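Local coordinates for protein SSD1 (Saccharomyces cerevisiae S288C, PDB 7AM1) that binds mRNA, including untranslated regions, and represses translation as a non-enzymatic pseudonuclease member of the RNase II family, at residues A[506-510]-A[551-555]. Coordinates in Å, arbitrary orientation, origin at the centre of the assembly. Residues are numbered along the deposited sequence.
Sequences FYARR and EIKRK
Arg510 and Glu551 form a bidentate salt bridge: NE of Arg510 donates to OE1 of Glu551 at 3.0 Å, almost linearly, and NH1 of Arg510 donates to OE2 of Glu551 at 2.9 Å. Glu551 folds its side chain (chi1 and chi2 both m) to meet Arg510, extended through CD (chi1, chi2 t) and then turned at chi3 (p). One turn on, Arg554 NH1 gives Glu551 OE2 a weak 2.8 Å hydrogen bond, so both cations share one carboxylate, whose charge offsets the repulsion between Arg510 NH1 and Arg554 NH1, 3.2 Å apart; Arg554 NH2 has its stronger partner in a salt bridge to Glu526, and Arg510 NH2 hydrogen-bonds to the Leu652 carbonyl. The network joins two RNB-domain helices, the C-terminal end of 495-510 and the first half of 544-568. Both segments are regular alpha helix, their axes 9.9 Å apart and crossing at +60°, with Tyr507 and Glu551 closest (CA to CA 6.1 Å). Tyr507 CD1 touches Glu551 CD at 3.4 Å. Beside the network, Phe506 (chi1 m) points toward the other helix: Lys555 CG makes a CH-pi contact over its face, 3.9 Å from the ring centroid, while Phe506 CD2 reaches Ile552 CG1 at 4.3 Å. Leu392 and Ile462 of the RNB sheet pack against Phe506, and Tyr453 meets its ring edge-to-face.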
loop_
_atom_site.group_PDB
_atom_site.type_symbol
_atom_site.label_atom_id
_atom_site.label_comp_id
_atom_site.label_asym_id
_atom_site.label_seq_id
_atom_site.Cartn_x
_atom_site.Cartn_y
_atom_site.Cartn_z
ATOM N N PHE A 506 -8.611 20.353 -14.351
ATOM C CA PHE A 506 -9.318 19.138 -13.953
ATOM C C PHE A 506 -9.196 18.925 -12.450
ATOM O O PHE A 506 -10.178 18.633 -11.759
ATOM C CB PHE A 506 -8.758 17.904 -14.668
ATOM C CG PHE A 506 -9.046 17.844 -16.140
ATOM C CD1 PHE A 506 -9.889 18.750 -16.751
ATOM C CD2 PHE A 506 -8.492 16.831 -16.907
ATOM C CE1 PHE A 506 -10.148 18.665 -18.108
ATOM C CE2 PHE A 506 -8.743 16.741 -18.254
ATOM C CZ PHE A 506 -9.579 17.656 -18.859
ATOM N N TYR A 507 -7.973 19.059 -11.938
ATOM C CA TYR A 507 -7.697 18.834 -10.526
ATOM C C TYR A 507 -8.466 19.816 -9.658
ATOM O O TYR A 507 -9.111 19.427 -8.678
ATOM C CB TYR A 507 -6.191 18.962 -10.294
ATOM C CG TYR A 507 -5.745 18.892 -8.858
ATOM C CD1 TYR A 507 -5.917 17.734 -8.115
ATOM C CD2 TYR A 507 -5.111 19.970 -8.254
ATOM C CE1 TYR A 507 -5.494 17.657 -6.804
ATOM C CE2 TYR A 507 -4.677 19.901 -6.941
ATOM C CZ TYR A 507 -4.869 18.745 -6.223
ATOM O OH TYR A 507 -4.436 18.684 -4.920
ATOM N N ALA A 508 -8.420 21.100 -10.019
ATOM C CA ALA A 508 -9.085 22.126 -9.227
ATOM C C ALA A 508 -10.580 21.869 -9.128
ATOM O O ALA A 508 -11.194 22.111 -8.083
ATOM C CB ALA A 508 -8.823 23.503 -9.835
ATOM N N ARG A 509 -11.190 21.390 -10.211
ATOM C CA ARG A 509 -12.611 21.074 -10.158
ATOM C C ARG A 509 -12.843 19.809 -9.334
ATOM O O ARG A 509 -13.816 19.726 -8.575
ATOM C CB ARG A 509 -13.167 20.953 -11.577
ATOM C CG ARG A 509 -14.688 21.064 -11.656
ATOM C CD ARG A 509 -15.193 20.978 -13.098
ATOM N NE ARG A 509 -14.599 19.837 -13.794
ATOM C CZ ARG A 509 -13.807 19.914 -14.863
ATOM N NH1 ARG A 509 -13.513 21.083 -15.425
ATOM N NH2 ARG A 509 -13.325 18.797 -15.388
ATOM N N ARG A 510 -11.961 18.812 -9.469
ATOM C CA ARG A 510 -12.137 17.564 -8.729
ATOM C C ARG A 510 -12.140 17.809 -7.223
ATOM O O ARG A 510 -12.983 17.265 -6.500
ATOM C CB ARG A 510 -11.041 16.557 -9.090
ATOM C CG ARG A 510 -11.286 15.165 -8.493
ATOM C CD ARG A 510 -10.204 14.150 -8.862
ATOM N NE ARG A 510 -8.873 14.534 -8.385
ATOM C CZ ARG A 510 -8.497 14.544 -7.108
ATOM N NH1 ARG A 510 -7.261 14.909 -6.785
ATOM N NH2 ARG A 510 -9.350 14.197 -6.150
ATOM N N GLU A 551 -3.798 13.228 -13.065
ATOM C CA GLU A 551 -5.075 13.924 -12.951
ATOM C C GLU A 551 -5.842 13.884 -14.267
ATOM O O GLU A 551 -7.079 13.892 -14.263
ATOM C CB GLU A 551 -4.866 15.364 -12.488
ATOM C CG GLU A 551 -4.567 15.488 -10.995
ATOM C CD GLU A 551 -5.733 15.048 -10.114
ATOM O OE1 GLU A 551 -6.901 15.266 -10.508
ATOM O OE2 GLU A 551 -5.479 14.473 -9.029
ATOM N N ILE A 552 -5.137 13.823 -15.397
ATOM C CA ILE A 552 -5.823 13.629 -16.669
ATOM C C ILE A 552 -6.436 12.235 -16.733
ATOM O O ILE A 552 -7.579 12.070 -17.169
ATOM C CB ILE A 552 -4.862 13.896 -17.845
ATOM C CG1 ILE A 552 -4.587 15.400 -17.963
ATOM C CG2 ILE A 552 -5.441 13.355 -19.154
ATOM C CD1 ILE A 552 -3.433 15.745 -18.881
ATOM N N LYS A 553 -5.700 11.216 -16.281
ATOM C CA LYS A 553 -6.226 9.853 -16.284
ATOM C C LYS A 553 -7.401 9.705 -15.324
ATOM O O LYS A 553 -8.332 8.935 -15.593
ATOM C CB LYS A 553 -5.119 8.863 -15.923
ATOM C CG LYS A 553 -4.125 8.610 -17.045
ATOM C CD LYS A 553 -2.941 7.775 -16.582
ATOM C CE LYS A 553 -2.014 7.444 -17.741
ATOM N NZ LYS A 553 -0.842 6.629 -17.308
ATOM N N ARG A 554 -7.366 10.410 -14.188
ATOM C CA ARG A 554 -8.486 10.353 -13.253
ATOM C C ARG A 554 -9.746 10.920 -13.890
ATOM O O ARG A 554 -10.846 10.382 -13.711
ATOM C CB ARG A 554 -8.146 11.115 -11.973
ATOM C CG ARG A 554 -7.181 10.367 -11.043
ATOM C CD ARG A 554 -6.695 11.244 -9.904
ATOM N NE ARG A 554 -5.885 10.478 -8.959
ATOM C CZ ARG A 554 -5.430 10.945 -7.803
ATOM N NH1 ARG A 554 -5.703 12.190 -7.434
ATOM N NH2 ARG A 554 -4.706 10.162 -7.012
ATOM N N LYS A 555 -9.599 11.997 -14.658
ATOM C CA LYS A 555 -10.736 12.543 -15.385
ATOM C C LYS A 555 -11.221 11.559 -16.441
ATOM O O LYS A 555 -12.428 11.324 -16.577
ATOM C CB LYS A 555 -10.350 13.881 -16.019
ATOM C CG LYS A 555 -11.462 14.536 -16.835
ATOM C CD LYS A 555 -12.641 14.934 -15.959
ATOM C CE LYS A 555 -13.858 15.256 -16.792
ATOM N NZ LYS A 555 -14.952 15.848 -15.977
#